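Local coordinates for hemolysin-related protein (Vibrio cholerae serotype O1, PDB 6MLT) that probably helps biofilms adhere, as a secreted matrix protein that pairs a metal-binding beta-propeller with a lectin-like, carbohydrate-binding beta-prism, at residues Pro248-Ile253 / Arg265-Leu269; Val238-Pro242 / Gly273-Val279; Ala55-Thr61 / Tyr72-Gly78. All coordinates share one frame. Residues are numbered along the deposited sequence.

Interaction 1: Pro248-Ile253 / Arg265-Leu269; sequences PENSEI and RVNNL
The two segments run antiparallel at the open end of the outer hairpin of a four-stranded beta-propeller blade, strands 252-256 and 262-266. I253 and V266 form a hydrogen-bonded pair (CA-CA 5.4 Å), with I253 N to V266 O at 3.0 Å and V266 N to I253 O at 2.8 Å. Before the strand, P248-N250 make a 3-10 turn closed by S251 N on P248 O (3.1 Å), and here a side chain takes over from the backbone pairing. N267, with chi1 t, donates ND2 to both P248 O (3.0 Å) and S251 O (2.8 Å). E252 (chi1 p, chi2 t) and R265 (p, t, m) form a two-pronged salt bridge, OE1 to NH2 at 3.0 Å and OE2 to NE at 3.1 Å, with Y215 as a further partner of E252 OE2. L269 CD2 packs 3.9 Å from P248 CB. S251 OG (chi1 p) donates to P248 O at 2.8 Å and accepts from a water, 2.9 Å away, which in turn accepts from N268 N at 2.9 Å.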
ATOM      1  N   PRO A 248      20.996  10.176 -19.067  1.00 18.98           N
ATOM      2  CA  PRO A 248      19.581  10.386 -18.719  1.00 21.52           C
ATOM      3  C   PRO A 248      18.626   9.630 -19.618  1.00 21.12           C
ATOM      4  O   PRO A 248      17.499   9.336 -19.197  1.00 19.35           O
ATOM      5  CB  PRO A 248      19.407  11.903 -18.863  1.00 19.86           C
ATOM      6  CG  PRO A 248      20.451  12.307 -19.846  1.00 23.56           C
ATOM      7  CD  PRO A 248      21.628  11.398 -19.591  1.00 22.70           C
ATOM      8  N   GLU A 249      19.044   9.306 -20.841  1.00 21.51           N
ATOM      9  CA  GLU A 249      18.203   8.551 -21.761  1.00 25.19           C
ATOM     10  C   GLU A 249      17.904   7.148 -21.250  1.00 22.88           C
ATOM     11  O   GLU A 249      16.995   6.492 -21.768  1.00 22.19           O
ATOM     12  CB  GLU A 249      18.873   8.470 -23.139  1.00 29.52           C
ATOM     13  CG  GLU A 249      20.156   7.630 -23.196  1.00 36.50           C
ATOM     14  CD  GLU A 249      21.410   8.382 -22.738  1.00 37.40           C
ATOM     15  OE1 GLU A 249      21.289   9.495 -22.177  1.00 32.17           O
ATOM     16  OE2 GLU A 249      22.527   7.852 -22.945  1.00 35.90           O
ATOM     17  N   ASN A 250      18.660   6.670 -20.263  1.00 22.49           N
ATOM     18  CA  ASN A 250      18.465   5.343 -19.695  1.00 21.48           C
ATOM     19  C   ASN A 250      17.564   5.337 -18.465  1.00 18.95           C
ATOM     20  O   ASN A 250      17.221   4.253 -17.977  1.00 17.63           O
ATOM     21  CB  ASN A 250      19.820   4.724 -19.325  1.00 21.39           C
ATOM     22  CG  ASN A 250      20.642   4.365 -20.547  1.00 24.98           C
ATOM     23  OD1 ASN A 250      20.129   4.355 -21.662  1.00 23.26           O
ATOM     24  ND2 ASN A 250      21.917   4.053 -20.341  1.00 28.96           N
ATOM     25  N   SER A 251      17.177   6.501 -17.952  1.00 17.26           N
ATOM     26  CA  SER A 251      16.316   6.546 -16.784  1.00 16.48           C
ATOM     27  C   SER A 251      14.857   6.412 -17.202  1.00 18.11           C
ATOM     28  O   SER A 251      14.492   6.649 -18.358  1.00 19.20           O
ATOM     29  CB  SER A 251      16.520   7.849 -16.007  1.00 17.63           C
ATOM     30  OG  SER A 251      16.090   8.980 -16.750  1.00 18.29           O
ATOM     31  N   GLU A 252      14.022   6.016 -16.246  1.00 16.99           N
ATOM     32  CA  GLU A 252      12.593   5.954 -16.508  1.00 19.80           C
ATOM     33  C   GLU A 252      11.840   5.723 -15.209  1.00 19.47           C
ATOM     34  O   GLU A 252      12.413   5.341 -14.183  1.00 19.80           O
ATOM     35  CB  GLU A 252      12.251   4.849 -17.513  1.00 21.50           C
ATOM     36  CG  GLU A 252      12.475   3.435 -17.002  1.00 22.41           C
ATOM     37  CD  GLU A 252      12.094   2.391 -18.038  1.00 28.88           C
ATOM     38  OE1 GLU A 252      12.957   2.009 -18.856  1.00 30.65           O
ATOM     39  OE2 GLU A 252      10.917   1.973 -18.050  1.00 30.88           O
ATOM     40  N   ILE A 253      10.545   6.005 -15.272  1.00 21.36           N
ATOM     41  CA  ILE A 253       9.565   5.505 -14.320  1.00 21.16           C
ATOM     42  C   ILE A 253       8.537   4.727 -15.126  1.00 20.64           C
ATOM     43  O   ILE A 253       8.168   5.137 -16.233  1.00 19.29           O
ATOM     44  CB  ILE A 253       8.893   6.634 -13.514  1.00 25.44           C
ATOM     45  CG1 ILE A 253       7.888   6.031 -12.532  1.00 33.43           C
ATOM     46  CG2 ILE A 253       8.200   7.624 -14.445  1.00 24.86           C
ATOM     47  CD1 ILE A 253       7.796   6.759 -11.232  1.00 36.84           C
ATOM     48  N   ARG A 265       5.134   3.986 -19.431  1.00 21.98           N
ATOM     49  CA  ARG A 265       6.465   4.341 -18.964  1.00 22.58           C
ATOM     50  C   ARG A 265       6.802   5.738 -19.462  1.00 22.33           C
ATOM     51  O   ARG A 265       6.264   6.203 -20.471  1.00 23.76           O
ATOM     52  CB  ARG A 265       7.523   3.337 -19.436  1.00 25.81           C
ATOM     53  CG  ARG A 265       7.784   3.353 -20.928  1.00 31.30           C
ATOM     54  CD  ARG A 265       8.828   2.320 -21.338  1.00 37.25           C
ATOM     55  NE  ARG A 265      10.188   2.681 -20.928  1.00 39.18           N
ATOM     56  CZ  ARG A 265      10.946   3.585 -21.545  1.00 41.87           C
ATOM     57  NH1 ARG A 265      10.484   4.253 -22.594  1.00 50.31           N
ATOM     58  NH2 ARG A 265      12.172   3.831 -21.110  1.00 35.29           N
ATOM     59  N   VAL A 266       7.689   6.404 -18.734  1.00 21.67           N
ATOM     60  CA  VAL A 266       8.109   7.761 -19.050  1.00 22.49           C
ATOM     61  C   VAL A 266       9.623   7.841 -18.929  1.00 21.02           C
ATOM     62  O   VAL A 266      10.191   7.447 -17.907  1.00 19.63           O
ATOM     63  CB  VAL A 266       7.441   8.794 -18.123  1.00 24.45           C
ATOM     64  CG1 VAL A 266       8.046  10.183 -18.332  1.00 27.01           C
ATOM     65  CG2 VAL A 266       5.927   8.838 -18.377  1.00 27.47           C
ATOM     66  N   ASN A 267      10.272   8.345 -19.972  1.00 21.60           N
ATOM     67  CA  ASN A 267      11.636   8.844 -19.885  1.00 21.36           C
ATOM     68  C   ASN A 267      11.543  10.355 -20.011  1.00 24.63           C
ATOM     69  O   ASN A 267      10.975  10.859 -20.985  1.00 24.70           O
ATOM     70  CB  ASN A 267      12.532   8.261 -20.976  1.00 20.19           C
ATOM     71  CG  ASN A 267      13.852   8.992 -21.081  1.00 24.00           C
ATOM     72  OD1 ASN A 267      14.060   9.785 -21.997  1.00 24.43           O
ATOM     73  ND2 ASN A 267      14.730   8.771 -20.111  1.00 20.87           N
ATOM     74  N   ASN A 268      12.061  11.069 -19.019  1.00 20.45           N
ATOM     75  CA  ASN A 268      11.865  12.513 -18.923  1.00 20.07           C
ATOM     76  C   ASN A 268      13.228  13.197 -18.861  1.00 20.79           C
ATOM     77  O   ASN A 268      13.838  13.285 -17.791  1.00 19.86           O
ATOM     78  CB  ASN A 268      11.021  12.864 -17.709  1.00 19.10           C
ATOM     79  CG  ASN A 268      10.746  14.348 -17.616  1.00 21.15           C
ATOM     80  OD1 ASN A 268      11.138  15.118 -18.498  1.00 22.25           O
ATOM     81  ND2 ASN A 268      10.064  14.759 -16.560  1.00 22.31           N
ATOM     82  N   LEU A 269      13.689  13.705 -20.007  1.00 20.62           N
ATOM     83  CA  LEU A 269      15.002  14.336 -20.064  1.00 19.89           C
ATOM     84  C   LEU A 269      15.033  15.678 -19.342  1.00 21.05           C
ATOM     85  O   LEU A 269      16.116  16.129 -18.954  1.00 22.43           O
ATOM     86  CB  LEU A 269      15.437  14.507 -21.521  1.00 20.92           C
ATOM     87  CG  LEU A 269      15.632  13.194 -22.291  1.00 23.15           C
ATOM     88  CD1 LEU A 269      15.959  13.469 -23.752  1.00 28.21           C
ATOM     89  CD2 LEU A 269      16.722  12.329 -21.665  1.00 23.64           C
TER
HETATM   90  O   HOH W   1      13.274   9.583 -16.874  1.00 19.84           O

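Interaction 2: Val238-Pro242 / Gly273-Val279; sequences VVSVP and GGSVQAV
Neighbouring blades of a beta-propeller pack face to face without sharing a sheet, and this buried contact illustrates the rule: strand 236-241 of one blade meets the innermost strand of the next, 277-279, and the residues leading into it. The short axes of 238-241 and 277-279 run nearly antiparallel (164°) but stay 8.6 Å apart, too far for backbone pairing, so side chains fill the gap. Q277 loses most surface. Its chi1 of -21° lies between rotamer wells and, with chi2 p, brings NE2 to S240 OG (chi1 m) in a 2.6 Å hydrogen bond. NE2 also serves F223 O, and OE1 takes a bond from S225. V238 CG1 covers the Q277 stem, 3.8 Å from CG. S240 sits opposite S275 (CA-CA 5.0 Å), its CB 3.4 Å from G274 O. P242, third of the central residues, closes the contact where the two segments converge, its CA 3.9 Å from G273 CA. Both G273 (phi/psi 84/-161) and G274 (107/121) adopt angles at which a CB would jam against the preceding carbonyl. At this convergence G273 CA makes a near-linear CA-H...O contact to P242 O, 3.3 Å with 167° at the hydrogen.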
ATOM      1  N   VAL A 238       5.086  -0.401  -9.741  1.00 18.29           N
ATOM      2  CA  VAL A 238       5.742   0.840 -10.145  1.00 18.25           C
ATOM      3  C   VAL A 238       7.238   0.673  -9.930  1.00 20.06           C
ATOM      4  O   VAL A 238       7.665   0.278  -8.841  1.00 20.96           O
ATOM      5  CB  VAL A 238       5.215   2.042  -9.342  1.00 18.10           C
ATOM      6  CG1 VAL A 238       5.775   3.336  -9.909  1.00 19.01           C
ATOM      7  CG2 VAL A 238       3.698   2.066  -9.351  1.00 18.40           C
ATOM      8  N   VAL A 239       8.037   0.992 -10.951  1.00 17.31           N
ATOM      9  CA  VAL A 239       9.482   0.792 -10.895  1.00 19.04           C
ATOM     10  C   VAL A 239      10.200   2.058 -11.350  1.00 19.65           C
ATOM     11  O   VAL A 239       9.714   2.794 -12.216  1.00 19.58           O
ATOM     12  CB  VAL A 239       9.924  -0.413 -11.751  1.00 20.88           C
ATOM     13  CG1 VAL A 239       9.219  -1.683 -11.296  1.00 23.70           C
ATOM     14  CG2 VAL A 239       9.658  -0.160 -13.234  1.00 22.41           C
ATOM     15  N   SER A 240      11.383   2.285 -10.777  1.00 18.81           N
ATOM     16  CA  SER A 240      12.235   3.430 -11.093  1.00 20.89           C
ATOM     17  C   SER A 240      13.602   2.950 -11.562  1.00 18.84           C
ATOM     18  O   SER A 240      14.206   2.074 -10.933  1.00 18.55           O
ATOM     19  CB  SER A 240      12.416   4.345  -9.871  1.00 24.40           C
ATOM     20  OG  SER A 240      11.231   5.052  -9.548  1.00 25.44           O
ATOM     21  N   VAL A 241      14.091   3.539 -12.649  1.00 17.48           N
ATOM     22  CA  VAL A 241      15.456   3.337 -13.130  1.00 16.31           C
ATOM     23  C   VAL A 241      16.164   4.685 -13.068  1.00 15.39           C
ATOM     24  O   VAL A 241      15.871   5.562 -13.892  1.00 17.53           O
ATOM     25  CB  VAL A 241      15.472   2.775 -14.560  1.00 18.03           C
ATOM     26  CG1 VAL A 241      16.906   2.586 -15.049  1.00 17.91           C
ATOM     27  CG2 VAL A 241      14.702   1.463 -14.628  1.00 20.07           C
ATOM     28  N   PRO A 242      17.083   4.909 -12.131  1.00 16.04           N
ATOM     29  CA  PRO A 242      17.675   6.250 -12.001  1.00 16.47           C
ATOM     30  C   PRO A 242      18.773   6.541 -13.007  1.00 16.42           C
ATOM     31  O   PRO A 242      18.963   7.694 -13.408  1.00 18.37           O
ATOM     32  CB  PRO A 242      18.226   6.250 -10.568  1.00 18.52           C
ATOM     33  CG  PRO A 242      18.459   4.810 -10.241  1.00 21.09           C
ATOM     34  CD  PRO A 242      17.405   4.040 -10.985  1.00 18.93           C
ATOM     35  N   GLY A 273      16.490  10.628 -13.859  1.00 19.25           N
ATOM     36  CA  GLY A 273      16.774  10.000 -12.594  1.00 18.00           C
ATOM     37  C   GLY A 273      15.514   9.504 -11.904  1.00 17.19           C
ATOM     38  O   GLY A 273      14.448   9.337 -12.508  1.00 19.00           O
ATOM     39  N   GLY A 274      15.653   9.279 -10.600  1.00 17.10           N
ATOM     40  CA  GLY A 274      14.587   8.726  -9.790  1.00 18.05           C
ATOM     41  C   GLY A 274      14.856   7.282  -9.411  1.00 18.27           C
ATOM     42  O   GLY A 274      15.019   6.432 -10.293  1.00 19.62           O
ATOM     43  N   SER A 275      14.924   6.988  -8.106  1.00 17.93           N
ATOM     44  CA  SER A 275      15.174   5.632  -7.629  1.00 16.80           C
ATOM     45  C   SER A 275      14.007   5.019  -6.873  1.00 18.29           C
ATOM     46  O   SER A 275      13.998   3.797  -6.674  1.00 17.72           O
ATOM     47  CB  SER A 275      16.397   5.596  -6.699  1.00 18.34           C
ATOM     48  OG  SER A 275      16.050   6.006  -5.381  1.00 16.44           O
ATOM     49  N   VAL A 276      13.039   5.824  -6.432  1.00 17.08           N
ATOM     50  CA  VAL A 276      12.014   5.360  -5.505  1.00 15.71           C
ATOM     51  C   VAL A 276      10.803   6.264  -5.657  1.00 17.78           C
ATOM     52  O   VAL A 276      10.923   7.423  -6.065  1.00 17.53           O
ATOM     53  CB  VAL A 276      12.549   5.350  -4.048  1.00 17.55           C
ATOM     54  CG1 VAL A 276      12.885   6.763  -3.587  1.00 15.42           C
ATOM     55  CG2 VAL A 276      11.547   4.702  -3.091  1.00 19.10           C
ATOM     56  N   GLN A 277       9.627   5.716  -5.351  1.00 14.48           N
ATOM     57  CA  GLN A 277       8.372   6.440  -5.425  1.00 18.18           C
ATOM     58  C   GLN A 277       7.560   6.184  -4.168  1.00 16.95           C
ATOM     59  O   GLN A 277       7.790   5.215  -3.439  1.00 18.04           O
ATOM     60  CB  GLN A 277       7.510   6.010  -6.626  1.00 17.23           C
ATOM     61  CG  GLN A 277       8.245   5.329  -7.742  1.00 22.70           C
ATOM     62  CD  GLN A 277       8.707   3.905  -7.406  1.00 22.80           C
ATOM     63  OE1 GLN A 277       8.147   3.226  -6.547  1.00 24.37           O
ATOM     64  NE2 GLN A 277       9.746   3.463  -8.084  1.00 21.74           N
ATOM     65  N   ALA A 278       6.603   7.076  -3.935  1.00 19.60           N
ATOM     66  CA  ALA A 278       5.493   6.839  -3.027  1.00 19.34           C
ATOM     67  C   ALA A 278       4.216   6.800  -3.855  1.00 19.33           C
ATOM     68  O   ALA A 278       4.082   7.537  -4.837  1.00 19.48           O
ATOM     69  CB  ALA A 278       5.409   7.922  -1.941  1.00 19.18           C
ATOM     70  N   VAL A 279       3.293   5.918  -3.477  1.00 19.24           N
ATOM     71  CA  VAL A 279       2.047   5.713  -4.207  1.00 21.04           C
ATOM     72  C   VAL A 279       0.910   5.783  -3.199  1.00 20.27           C
ATOM     73  O   VAL A 279       0.896   5.021  -2.224  1.00 19.29           O
ATOM     74  CB  VAL A 279       2.035   4.363  -4.944  1.00 22.46           C
ATOM     75  CG1 VAL A 279       0.747   4.197  -5.748  1.00 22.53           C
ATOM     76  CG2 VAL A 279       3.274   4.230  -5.832  1.00 23.69           C
TER
HETATM   77  O   HOH W   2      12.192   7.017 -11.914  1.00 32.96           O

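Interaction 3: Ala55-Thr61 / Tyr72-Gly78; sequences ADIIVVT and YIRALSG. With CA (calcium ion), chain C.
V59, with chi1 m, lays CG2 over two residues of the partner strand, 4.3 Å from L76 CD1 and 4.4 Å from R74 CB. It belongs to the central hairpin of a propeller blade, in which strands 56-61 and 72-76 run antiparallel with axes 4.6 Å apart at 149°. I57-L76, V59-R74 and T61-Y72 are the hydrogen-bonded pairs; I58-A75 and V60-I73 are non-hydrogen-bonded pairs. The shortest of the backbone bonds is L76 N to I57 O at 2.7 Å. The longest is V59 N to R74 O at 3.1 Å. On the face holding I58, A75, V60 and I73, I58 CG2 meets I73 CG2 at 3.8 Å. On the other face R74 (m, t, t) extends until NE donates to T61 OG1 (chi1 p) at 2.9 Å; T61 OG1 is also bonded to S28, and R74 forms a salt bridge with E83. At the calcium end of the hairpin, D56 (chi1 m) chelates calcium through OD1 (2.4 Å) and OD2 (2.5 Å). N41, D43, V54 and two waters complete the site, one of the waters lying 2.8 Å from S77 OG. D56 OD1 also accepts from G78 N at 2.8 Å, and A55 O, 3.1 Å from G78 CA, would clash with any CB there. One carboxylate oxygen thus serves metal and hairpin together, so the calcium site is tied directly to the backbone leaving strand 71-76.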
ATOM      1  N   ALA A  55       7.581   4.269  20.583  1.00 20.55           N
ATOM      2  CA  ALA A  55       8.406   3.727  19.511  1.00 18.44           C
ATOM      3  C   ALA A  55       9.686   4.537  19.348  1.00 19.67           C
ATOM      4  O   ALA A  55       9.725   5.746  19.592  1.00 18.17           O
ATOM      5  CB  ALA A  55       7.630   3.708  18.197  1.00 19.88           C
ATOM      6  N   ASP A  56      10.736   3.854  18.910  1.00 18.18           N
ATOM      7  CA  ASP A  56      12.085   4.391  18.864  1.00 18.07           C
ATOM      8  C   ASP A  56      12.590   4.437  17.431  1.00 20.71           C
ATOM      9  O   ASP A  56      11.954   3.926  16.507  1.00 17.53           O
ATOM     10  CB  ASP A  56      12.987   3.542  19.746  1.00 19.50           C
ATOM     11  CG  ASP A  56      12.442   3.441  21.144  1.00 19.25           C
ATOM     12  OD1 ASP A  56      12.286   4.511  21.769  1.00 18.63           O
ATOM     13  OD2 ASP A  56      12.118   2.318  21.592  1.00 19.65           O
ATOM     14  N   ILE A  57      13.744   5.076  17.253  1.00 17.25           N
ATOM     15  CA  ILE A  57      14.312   5.325  15.934  1.00 19.02           C
ATOM     16  C   ILE A  57      15.636   4.575  15.819  1.00 18.05           C
ATOM     17  O   ILE A  57      16.463   4.618  16.738  1.00 21.10           O
ATOM     18  CB  ILE A  57      14.501   6.833  15.680  1.00 21.39           C
ATOM     19  CG1 ILE A  57      13.147   7.516  15.426  1.00 27.14           C
ATOM     20  CG2 ILE A  57      15.410   7.075  14.476  1.00 21.03           C
ATOM     21  CD1 ILE A  57      12.312   7.769  16.636  1.00 32.45           C
ATOM     22  N   ILE A  58      15.833   3.895  14.693  1.00 15.55           N
ATOM     23  CA  ILE A  58      17.094   3.240  14.363  1.00 16.22           C
ATOM     24  C   ILE A  58      17.693   3.929  13.145  1.00 16.43           C
ATOM     25  O   ILE A  58      17.021   4.080  12.117  1.00 16.94           O
ATOM     26  CB  ILE A  58      16.904   1.740  14.088  1.00 19.80           C
ATOM     27  CG1 ILE A  58      16.442   1.021  15.352  1.00 23.57           C
ATOM     28  CG2 ILE A  58      18.222   1.123  13.579  1.00 21.69           C
ATOM     29  CD1 ILE A  58      15.895  -0.371  15.090  1.00 29.09           C
ATOM     30  N   VAL A  59      18.964   4.316  13.257  1.00 16.30           N
ATOM     31  CA  VAL A  59      19.713   4.939  12.175  1.00 18.01           C
ATOM     32  C   VAL A  59      21.112   4.335  12.148  1.00 16.62           C
ATOM     33  O   VAL A  59      21.542   3.657  13.083  1.00 18.30           O
ATOM     34  CB  VAL A  59      19.791   6.475  12.321  1.00 19.00           C
ATOM     35  CG1 VAL A  59      18.408   7.080  12.209  1.00 17.93           C
ATOM     36  CG2 VAL A  59      20.429   6.858  13.642  1.00 20.09           C
ATOM     37  N   VAL A  60      21.819   4.590  11.051  1.00 18.68           N
ATOM     38  CA  VAL A  60      23.217   4.210  10.893  1.00 16.37           C
ATOM     39  C   VAL A  60      24.015   5.496  10.710  1.00 16.88           C
ATOM     40  O   VAL A  60      23.719   6.287   9.807  1.00 17.50           O
ATOM     41  CB  VAL A  60      23.420   3.257   9.705  1.00 15.28           C
ATOM     42  CG1 VAL A  60      24.870   2.782   9.647  1.00 17.04           C
ATOM     43  CG2 VAL A  60      22.448   2.063   9.791  1.00 17.91           C
ATOM     44  N   THR A  61      25.014   5.713  11.567  1.00 16.03           N
ATOM     45  CA  THR A  61      25.801   6.938  11.548  1.00 16.76           C
ATOM     46  C   THR A  61      27.180   6.690  10.942  1.00 20.18           C
ATOM     47  O   THR A  61      27.769   5.617  11.119  1.00 19.09           O
ATOM     48  CB  THR A  61      25.964   7.518  12.962  1.00 18.81           C
ATOM     49  OG1 THR A  61      26.672   6.590  13.803  1.00 20.18           O
ATOM     50  CG2 THR A  61      24.611   7.809  13.576  1.00 17.14           C
ATOM     51  N   TYR A  72      27.809   2.974  12.237  1.00 18.44           N
ATOM     52  CA  TYR A  72      27.328   2.330  13.455  1.00 19.55           C
ATOM     53  C   TYR A  72      25.811   2.389  13.518  1.00 19.52           C
ATOM     54  O   TYR A  72      25.218   3.442  13.281  1.00 16.93           O
ATOM     55  CB  TYR A  72      27.921   2.984  14.706  1.00 24.72           C
ATOM     56  CG  TYR A  72      29.382   2.659  14.900  1.00 28.27           C
ATOM     57  CD1 TYR A  72      29.777   1.409  15.358  1.00 26.03           C
ATOM     58  CD2 TYR A  72      30.370   3.593  14.602  1.00 36.42           C
ATOM     59  CE1 TYR A  72      31.115   1.099  15.519  1.00 28.32           C
ATOM     60  CE2 TYR A  72      31.716   3.289  14.766  1.00 37.01           C
ATOM     61  CZ  TYR A  72      32.078   2.044  15.223  1.00 33.25           C
ATOM     62  OH  TYR A  72      33.406   1.738  15.382  1.00 34.67           O
ATOM     63  N   ILE A  73      25.192   1.260  13.854  1.00 19.01           N
ATOM     64  CA  ILE A  73      23.766   1.242  14.155  1.00 18.31           C
ATOM     65  C   ILE A  73      23.546   1.864  15.523  1.00 16.63           C
ATOM     66  O   ILE A  73      24.213   1.499  16.500  1.00 18.43           O
ATOM     67  CB  ILE A  73      23.215  -0.191  14.120  1.00 18.38           C
ATOM     68  CG1 ILE A  73      23.513  -0.851  12.774  1.00 21.63           C
ATOM     69  CG2 ILE A  73      21.714  -0.190  14.391  1.00 18.16           C
ATOM     70  CD1 ILE A  73      23.189  -2.354  12.746  1.00 25.05           C
ATOM     71  N   ARG A  74      22.603   2.798  15.602  1.00 16.25           N
ATOM     72  CA  ARG A  74      22.264   3.460  16.852  1.00 19.47           C
ATOM     73  C   ARG A  74      20.756   3.455  17.040  1.00 20.07           C
ATOM     74  O   ARG A  74      20.004   3.685  16.089  1.00 19.46           O
ATOM     75  CB  ARG A  74      22.763   4.907  16.880  1.00 19.82           C
ATOM     76  CG  ARG A  74      24.261   5.083  16.701  1.00 21.06           C
ATOM     77  CD  ARG A  74      24.641   6.536  16.995  1.00 21.13           C
ATOM     78  NE  ARG A  74      26.018   6.880  16.633  1.00 19.77           N
ATOM     79  CZ  ARG A  74      27.030   7.003  17.487  1.00 23.56           C
ATOM     80  NH1 ARG A  74      26.862   6.780  18.784  1.00 25.41           N
ATOM     81  NH2 ARG A  74      28.231   7.345  17.039  1.00 24.03           N
ATOM     82  N   ALA A  75      20.323   3.208  18.271  1.00 20.31           N
ATOM     83  CA  ALA A  75      18.915   3.257  18.642  1.00 20.38           C
ATOM     84  C   ALA A  75      18.662   4.492  19.495  1.00 19.97           C
ATOM     85  O   ALA A  75      19.320   4.684  20.526  1.00 19.34           O
ATOM     86  CB  ALA A  75      18.502   1.997  19.402  1.00 21.83           C
ATOM     87  N   LEU A  76      17.698   5.309  19.078  1.00 20.15           N
ATOM     88  CA  LEU A  76      17.379   6.576  19.732  1.00 19.95           C
ATOM     89  C   LEU A  76      15.982   6.527  20.335  1.00 22.67           C
ATOM     90  O   LEU A  76      15.022   6.137  19.660  1.00 22.60           O
ATOM     91  CB  LEU A  76      17.462   7.733  18.737  1.00 19.85           C
ATOM     92  CG  LEU A  76      18.755   7.807  17.928  1.00 18.96           C
ATOM     93  CD1 LEU A  76      18.726   8.995  16.969  1.00 18.30           C
ATOM     94  CD2 LEU A  76      19.955   7.883  18.862  1.00 18.33           C
ATOM     95  N   SER A  77      15.864   6.955  21.590  1.00 22.13           N
ATOM     96  CA  SER A  77      14.580   6.918  22.276  1.00 24.68           C
ATOM     97  C   SER A  77      13.575   7.840  21.600  1.00 21.16           C
ATOM     98  O   SER A  77      13.870   9.006  21.325  1.00 20.94           O
ATOM     99  CB  SER A  77      14.755   7.336  23.736  1.00 26.23           C
ATOM    100  OG  SER A  77      13.496   7.397  24.382  1.00 26.41           O
ATOM    101  N   GLY A  78      12.369   7.325  21.353  1.00 20.89           N
ATOM    102  CA  GLY A  78      11.317   8.168  20.810  1.00 20.12           C
ATOM    103  C   GLY A  78      10.938   9.321  21.716  1.00 19.14           C
ATOM    104  O   GLY A  78      10.409  10.329  21.237  1.00 20.18           O
TER
HETATM  105 CA    CA C1002      10.908   3.415  23.464  1.00 21.98          CA
HETATM  106  O   HOH W   3      11.533   5.447  24.459  1.00 19.65           O
HETATM  107  O   HOH W   4       9.844   1.125  23.330  1.00 19.47           O

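All three contacts belong to the propeller, and together they separate bonding within a blade from packing between blades. Interactions 1 and 2 adjoin, with centres 10 Å apart: strands 236-241 and 252-256 are sheet neighbours, E252 O lies 2.9 Å from V241 N in a probable hydrogen bond, and interaction 1 is nested within the chain loop that interaction 2 closes. Interaction 3 lies in another blade, its centre 35 Å from that of interaction 1 and 26 Å from that of interaction 2, touching neither. Calcium is bound directly at interaction 3 alone; in interaction 2 the V238 side chain is about 11 Å from a sodium ion.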